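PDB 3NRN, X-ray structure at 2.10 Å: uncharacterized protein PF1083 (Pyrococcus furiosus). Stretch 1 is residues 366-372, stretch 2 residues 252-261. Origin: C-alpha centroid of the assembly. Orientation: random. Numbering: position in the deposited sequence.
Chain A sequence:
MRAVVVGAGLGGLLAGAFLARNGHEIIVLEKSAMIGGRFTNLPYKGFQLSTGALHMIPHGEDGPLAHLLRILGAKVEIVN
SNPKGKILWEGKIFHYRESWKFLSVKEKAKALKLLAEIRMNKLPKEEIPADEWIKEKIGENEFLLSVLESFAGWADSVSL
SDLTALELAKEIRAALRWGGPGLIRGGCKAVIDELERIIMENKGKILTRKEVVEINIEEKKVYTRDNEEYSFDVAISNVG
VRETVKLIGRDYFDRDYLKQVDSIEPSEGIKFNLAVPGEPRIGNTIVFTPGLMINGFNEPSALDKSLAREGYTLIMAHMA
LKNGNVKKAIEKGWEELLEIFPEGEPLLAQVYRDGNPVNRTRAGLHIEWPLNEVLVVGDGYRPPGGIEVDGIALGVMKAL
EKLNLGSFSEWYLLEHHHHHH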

# COMPACT_ATOMS: atom_id res chain seq x y z
N HIS A 366 -17.74 0.58 13.02
CA HIS A 366 -17.31 1.00 11.69
C HIS A 366 -18.45 0.95 10.68
O HIS A 366 -19.08 -0.09 10.47
CB HIS A 366 -16.18 0.11 11.17
CG HIS A 366 -15.71 0.47 9.80
ND1 HIS A 366 -15.13 1.69 9.51
CD2 HIS A 366 -15.75 -0.21 8.63
CE1 HIS A 366 -14.84 1.75 8.23
NE2 HIS A 366 -15.20 0.61 7.67
N ILE A 367 -18.71 2.08 10.04
CA ILE A 367 -19.78 2.15 9.05
C ILE A 367 -19.15 2.04 7.66
O ILE A 367 -18.20 2.75 7.34
CB ILE A 367 -20.55 3.47 9.20
CG1 ILE A 367 -20.89 3.67 10.68
CG2 ILE A 367 -21.83 3.42 8.37
CD1 ILE A 367 -21.47 5.03 11.02
N GLU A 368 -19.67 1.13 6.84
CA GLU A 368 -19.10 0.95 5.51
C GLU A 368 -19.64 1.97 4.51
O GLU A 368 -20.64 2.64 4.78
CB GLU A 368 -19.37 -0.47 5.01
CG GLU A 368 -20.78 -0.74 4.53
CD GLU A 368 -20.97 -2.20 4.13
OE1 GLU A 368 -21.91 -2.49 3.35
OE2 GLU A 368 -20.19 -3.05 4.59
N TRP A 369 -18.96 2.11 3.37
CA TRP A 369 -19.39 3.06 2.35
C TRP A 369 -20.84 2.74 2.04
O TRP A 369 -21.17 1.61 1.72
CB TRP A 369 -18.52 2.92 1.09
CG TRP A 369 -18.90 3.88 0.01
CD1 TRP A 369 -19.56 3.59 -1.15
CD2 TRP A 369 -18.65 5.29 -0.02
NE1 TRP A 369 -19.74 4.73 -1.90
CE2 TRP A 369 -19.19 5.79 -1.23
CE3 TRP A 369 -18.03 6.18 0.86
CZ2 TRP A 369 -19.11 7.14 -1.58
CZ3 TRP A 369 -17.96 7.53 0.51
CH2 TRP A 369 -18.49 7.99 -0.70
N PRO A 370 -21.73 3.74 2.12
CA PRO A 370 -23.18 3.59 1.88
C PRO A 370 -23.76 3.60 0.46
O PRO A 370 -24.87 3.11 0.26
CB PRO A 370 -23.77 4.71 2.73
CG PRO A 370 -22.79 5.81 2.48
CD PRO A 370 -21.43 5.11 2.57
N LEU A 371 -23.04 4.16 -0.51
CA LEU A 371 -23.58 4.24 -1.88
C LEU A 371 -23.21 3.08 -2.80
O LEU A 371 -22.23 2.38 -2.55
CB LEU A 371 -23.15 5.58 -2.51
CG LEU A 371 -23.57 6.79 -1.67
CD1 LEU A 371 -23.08 8.07 -2.32
CD2 LEU A 371 -25.09 6.80 -1.55
N ASN A 372 -23.98 2.90 -3.86
CA ASN A 372 -23.75 1.82 -4.81
C ASN A 372 -23.37 2.31 -6.22
O ASN A 372 -22.68 1.61 -6.95
CB ASN A 372 -25.00 0.94 -4.93
CG ASN A 372 -25.49 0.43 -3.58
OD1 ASN A 372 -24.71 0.03 -2.73
ND2 ASN A 372 -26.81 0.44 -3.39
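Stretch 2 252-261: YFDRDYLKQV

Stretch 2 begins as a short lead of loop or turn, Tyr252 to Asp254, and from Arg255 onward is helical, with Asp254 at the N-cap position. Backbone bonds such as Leu258 N to Asp254 O (3.1 Å) and Val261 N to Tyr257 O (2.9 Å) define the helix. Stretch 1 has neither helix nor strand geometry; Ile367 to Trp369 is extended by its phi/psi values. The nearest CA pairs, Ile367 CA with Tyr257 CA (6.3 Å) and Pro370 CA with Phe253 CA (7.5 Å), show that the two stretches run in opposite senses, and 485 Å² is buried between them.

Ile367 gives up the most surface, 99 Å², and its CA-to-CB bond points toward stretch 2. Its backbone is held at both polar groups by the amide of Gln260: Ile367 N donates to Gln260 OE1 (2.7 Å, 172°), and Gln260 NE2 donates to Ile367 O (2.9 Å, 158°). One side-chain amide thus supplies both an acceptor and a donor to the same backbone residue. Beside this clamp, Ile367 CG2 packs 3.6 Å from Tyr257 CD1, and Ile367 CD1 reaches to 3.1 Å from Asp256 OD2.

Tyr257, covering 82 Å², starts sideways at CB, but its t rotamer (chi1 -175°) brings the ring in. Pro370 CD lies over one face, 4.0 Å from the Tyr257 ring centroid and 19° off its normal, a CH-pi contact. The hydroxyl approaches the indole edge, Tyr257 OH to Trp369 CE3 being 3.2 Å. Water 1 joins Tyr257 OH (3.0 Å) to Ile367 O (2.9 Å), donating to the carbonyl.

Phe253 closes the other end: Pro370 CG meets the edge of its ring, 3.6 Å from Phe253 CD1, while Phe253 CE1 sits over a face of the indole, 3.8 Å from Trp369 CH2. The ring planes differ by 57°, an oblique pairing.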

# COMPACT_ATOMS: atom_id res chain seq x y z
N TYR A 252 -26.01 13.73 1.36
CA TYR A 252 -26.32 12.40 0.85
C TYR A 252 -25.88 11.28 1.78
O TYR A 252 -26.02 10.10 1.44
CB TYR A 252 -25.68 12.23 -0.54
CG TYR A 252 -26.31 13.11 -1.59
CD1 TYR A 252 -27.47 12.72 -2.26
CD2 TYR A 252 -25.78 14.37 -1.90
CE1 TYR A 252 -28.09 13.54 -3.20
CE2 TYR A 252 -26.39 15.20 -2.85
CZ TYR A 252 -27.54 14.78 -3.48
OH TYR A 252 -28.16 15.61 -4.39
N PHE A 253 -25.36 11.64 2.95
CA PHE A 253 -24.87 10.65 3.92
C PHE A 253 -25.54 10.79 5.29
O PHE A 253 -25.91 11.89 5.68
CB PHE A 253 -23.35 10.81 4.09
CG PHE A 253 -22.58 10.64 2.82
CD1 PHE A 253 -22.16 9.37 2.40
CD2 PHE A 253 -22.33 11.73 1.99
CE1 PHE A 253 -21.51 9.20 1.17
CE2 PHE A 253 -21.68 11.58 0.75
CZ PHE A 253 -21.27 10.30 0.34
N ASP A 254 -25.69 9.67 5.99
CA ASP A 254 -26.28 9.66 7.33
C ASP A 254 -25.38 10.43 8.29
O ASP A 254 -24.15 10.40 8.14
CB ASP A 254 -26.43 8.23 7.86
CG ASP A 254 -27.50 7.44 7.15
OD1 ASP A 254 -28.20 8.01 6.28
OD2 ASP A 254 -27.64 6.24 7.46
N ARG A 255 -25.99 11.08 9.27
CA ARG A 255 -25.26 11.85 10.28
C ARG A 255 -24.10 11.08 10.94
O ARG A 255 -22.99 11.60 11.05
CB ARG A 255 -26.24 12.32 11.36
CG ARG A 255 -25.58 13.02 12.55
CD ARG A 255 -26.49 13.02 13.77
NE ARG A 255 -27.65 13.90 13.63
CZ ARG A 255 -28.68 13.92 14.48
NH1 ARG A 255 -28.70 13.10 15.52
NH2 ARG A 255 -29.68 14.77 14.29
N ASP A 256 -24.36 9.86 11.38
CA ASP A 256 -23.31 9.10 12.04
C ASP A 256 -22.17 8.70 11.10
O ASP A 256 -21.04 8.50 11.55
CB ASP A 256 -23.89 7.86 12.74
CG ASP A 256 -24.38 6.81 11.77
OD1 ASP A 256 -24.83 7.19 10.67
OD2 ASP A 256 -24.33 5.61 12.11
N TYR A 257 -22.46 8.60 9.81
CA TYR A 257 -21.42 8.25 8.85
C TYR A 257 -20.49 9.46 8.67
O TYR A 257 -19.27 9.32 8.63
CB TYR A 257 -22.01 7.85 7.49
CG TYR A 257 -20.93 7.38 6.53
CD1 TYR A 257 -20.24 6.18 6.76
CD2 TYR A 257 -20.55 8.15 5.44
CE1 TYR A 257 -19.20 5.77 5.93
CE2 TYR A 257 -19.51 7.75 4.60
CZ TYR A 257 -18.84 6.56 4.86
OH TYR A 257 -17.78 6.18 4.05
N LEU A 258 -21.10 10.64 8.55
CA LEU A 258 -20.35 11.88 8.41
C LEU A 258 -19.47 12.10 9.65
O LEU A 258 -18.41 12.72 9.58
CB LEU A 258 -21.31 13.07 8.27
CG LEU A 258 -22.07 13.12 6.94
CD1 LEU A 258 -23.13 14.22 6.97
CD2 LEU A 258 -21.05 13.35 5.83
N LYS A 259 -19.94 11.59 10.79
CA LYS A 259 -19.21 11.71 12.04
C LYS A 259 -17.93 10.89 11.94
O LYS A 259 -16.84 11.35 12.31
CB LYS A 259 -20.06 11.19 13.21
CG LYS A 259 -19.39 11.33 14.57
CD LYS A 259 -20.27 10.78 15.69
CE LYS A 259 -19.62 10.98 17.05
NZ LYS A 259 -18.29 10.33 17.15
N GLN A 260 -18.07 9.66 11.45
CA GLN A 260 -16.94 8.76 11.28
C GLN A 260 -15.93 9.31 10.27
O GLN A 260 -14.72 9.24 10.49
CB GLN A 260 -17.44 7.39 10.83
CG GLN A 260 -16.33 6.44 10.45
CD GLN A 260 -16.84 5.09 10.00
OE1 GLN A 260 -17.30 4.29 10.81
NE2 GLN A 260 -16.78 4.84 8.69
N VAL A 261 -16.43 9.86 9.17
CA VAL A 261 -15.57 10.41 8.13
C VAL A 261 -14.81 11.64 8.61
O VAL A 261 -13.64 11.83 8.28
CB VAL A 261 -16.37 10.79 6.86
CG1 VAL A 261 -15.47 11.53 5.88
CG2 VAL A 261 -16.96 9.55 6.20
O HOH W 1 -16.59 3.59 5.02